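Long-range contact in putative alpha-N-acetylgalactosaminidase (Bacillus halodurans C-125, PDB 3CC1), which probably hydrolyses terminal alpha-linked N-acetylgalactosamine residues from glycoconjugates: residues P219-I224 with Y251-R256. Sequence-based numbering, arbitrary orientation.
Sequences PGPAPI and YQMFER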
loop_
_atom_site.group_PDB
_atom_site.type_symbol
_atom_site.label_atom_id
_atom_site.label_comp_id
_atom_site.label_asym_id
_atom_site.label_seq_id
_atom_site.Cartn_x
_atom_site.Cartn_y
_atom_site.Cartn_z
ATOM N N PRO A 219 6.689 5.574 -22.279
ATOM C CA PRO A 219 7.204 4.398 -21.579
ATOM C C PRO A 219 6.934 4.453 -20.090
ATOM O O PRO A 219 7.135 3.459 -19.376
ATOM C CB PRO A 219 8.717 4.460 -21.868
ATOM C CG PRO A 219 9.005 5.915 -22.015
ATOM C CD PRO A 219 7.754 6.519 -22.653
ATOM N N GLY A 220 6.468 5.597 -19.621
ATOM C CA GLY A 220 6.362 5.829 -18.170
ATOM C C GLY A 220 7.740 6.105 -17.555
ATOM O O GLY A 220 8.757 6.156 -18.266
ATOM N N PRO A 221 7.796 6.287 -16.230
ATOM C CA PRO A 221 6.738 6.178 -15.223
ATOM C C PRO A 221 5.824 7.412 -15.049
ATOM O O PRO A 221 4.842 7.336 -14.303
ATOM C CB PRO A 221 7.525 5.926 -13.938
ATOM C CG PRO A 221 8.786 6.668 -14.136
ATOM C CD PRO A 221 9.108 6.561 -15.619
ATOM N N ALA A 222 6.145 8.538 -15.701
ATOM C CA ALA A 222 5.246 9.664 -15.786
ATOM C C ALA A 222 4.526 9.570 -17.115
ATOM O O ALA A 222 5.106 9.155 -18.104
ATOM C CB ALA A 222 5.996 11.040 -15.685
ATOM N N PRO A 223 3.241 9.941 -17.152
ATOM C CA PRO A 223 2.381 10.402 -16.064
ATOM C C PRO A 223 1.930 9.277 -15.169
ATOM O O PRO A 223 1.909 8.091 -15.568
ATOM C CB PRO A 223 1.195 11.042 -16.808
ATOM C CG PRO A 223 1.113 10.195 -18.071
ATOM C CD PRO A 223 2.560 10.017 -18.454
ATOM N N ILE A 224 1.663 9.633 -13.933
ATOM C CA ILE A 224 1.203 8.666 -12.929
ATOM C C ILE A 224 -0.280 8.403 -13.171
ATOM O O ILE A 224 -1.079 9.325 -13.259
ATOM C CB ILE A 224 1.456 9.141 -11.444
ATOM C CG1 ILE A 224 2.930 9.560 -11.229
ATOM C CG2 ILE A 224 1.044 8.031 -10.450
ATOM C CD1 ILE A 224 3.272 10.089 -9.833
ATOM N N TYR A 251 7.380 13.065 -4.571
ATOM C CA TYR A 251 7.403 11.956 -3.634
ATOM C C TYR A 251 6.951 10.669 -4.323
ATOM O O TYR A 251 7.607 9.647 -4.206
ATOM C CB TYR A 251 6.482 12.195 -2.444
ATOM C CG TYR A 251 6.448 11.058 -1.470
ATOM C CD1 TYR A 251 7.362 10.985 -0.452
ATOM C CD2 TYR A 251 5.486 10.073 -1.552
ATOM C CE1 TYR A 251 7.345 9.951 0.458
ATOM C CE2 TYR A 251 5.432 9.050 -0.646
ATOM C CZ TYR A 251 6.381 8.980 0.367
ATOM O OH TYR A 251 6.396 7.960 1.310
ATOM N N GLN A 252 5.823 10.717 -5.014
ATOM C CA GLN A 252 5.287 9.497 -5.640
ATOM C C GLN A 252 6.150 8.966 -6.755
ATOM O O GLN A 252 6.197 7.754 -6.984
ATOM C CB GLN A 252 3.867 9.691 -6.147
ATOM C CG GLN A 252 2.836 9.984 -5.070
ATOM C CD GLN A 252 1.501 10.318 -5.696
ATOM O OE1 GLN A 252 0.791 9.427 -6.135
ATOM N NE2 GLN A 252 1.162 11.595 -5.756
HETATM N N MSE A 253 6.877 9.863 -7.420
HETATM C CA MSE A 253 7.764 9.469 -8.536
HETATM C C MSE A 253 8.807 8.465 -8.073
HETATM O O MSE A 253 9.192 7.592 -8.835
HETATM C CB MSE A 253 8.390 10.691 -9.248
HETATM C CG MSE A 253 8.881 10.394 -10.700
HETATM SE SE MSE A 253 7.473 9.756 -11.863
HETATM C CE MSE A 253 6.239 11.110 -11.532
ATOM N N PHE A 254 9.251 8.577 -6.821
ATOM C CA PHE A 254 10.278 7.678 -6.296
ATOM C C PHE A 254 9.796 6.254 -6.315
ATOM O O PHE A 254 10.488 5.375 -6.837
ATOM C CB PHE A 254 10.820 8.116 -4.912
ATOM C CG PHE A 254 11.791 9.250 -4.999
ATOM C CD1 PHE A 254 11.339 10.564 -5.086
ATOM C CD2 PHE A 254 13.159 9.018 -5.041
ATOM C CE1 PHE A 254 12.233 11.608 -5.215
ATOM C CE2 PHE A 254 14.052 10.031 -5.158
ATOM C CZ PHE A 254 13.610 11.345 -5.232
ATOM N N GLU A 255 8.581 6.021 -5.824
ATOM C CA GLU A 255 8.001 4.671 -5.865
ATOM C C GLU A 255 7.708 4.206 -7.299
ATOM O O GLU A 255 7.938 3.036 -7.635
ATOM C CB GLU A 255 6.717 4.580 -5.046
ATOM C CG GLU A 255 6.206 3.140 -4.871
ATOM N N ARG A 256 7.223 5.126 -8.139
ATOM C CA ARG A 256 6.881 4.790 -9.525
ATOM C C ARG A 256 8.136 4.391 -10.296
ATOM O O ARG A 256 8.124 3.433 -11.062
ATOM C CB ARG A 256 6.129 5.926 -10.226
ATOM C CG ARG A 256 4.754 6.329 -9.646
ATOM C CD ARG A 256 3.916 5.104 -9.222
ATOM N NE ARG A 256 3.693 4.189 -10.339
ATOM C CZ ARG A 256 3.336 2.900 -10.246
ATOM N NH1 ARG A 256 3.153 2.318 -9.058
ATOM N NH2 ARG A 256 3.153 2.191 -11.367
HETATM O O HOH W 1 3.905 5.258 -13.264
#
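Apolar contact carries most of this interface, in which 307 Å² of surface is buried and no direct hydrogen bond crosses. I224 sends its CG1 branch, anti to the carbonyl carbon and extended at chi2 (178°), against the helix, so that CD1 lies 3.6 Å from CE of M253 and 3.8 Å from CB of Q252. CG1 also crosses the aliphatic part of R256 obliquely, 4.0 Å from its CG. The selenomethionine M253, built in place of methionine, is bent at both chi2 and chi3; this hook brings CE to I224 and to CB of A222, while SE meets CG of P221 at 4.1 Å, the two side chains crossing at about a right angle. An alanine at I224 would lose the CD1 contacts and would probably loosen the fit of M253 and Q252.

In the TIM-barrel-like domain, P219-I224 follows parallel strand 214-216 and packs on helix 247-262, which in turn packs on helix 298-310 through F254 and M253. Peptides preceding P221 and P223 are cis, giving the loop a kinked course, and P221 comes closest to the helix backbone, its CB 3.9 Å from O of R256.

Polar linkage is indirect: one water donates to O of P221 at 2.5 Å and accepts from NE of R256 at 3.1 Å, lying in plane at the guanidinium edge. NE2 of Q252 instead bonds within its own helix, to O of S248.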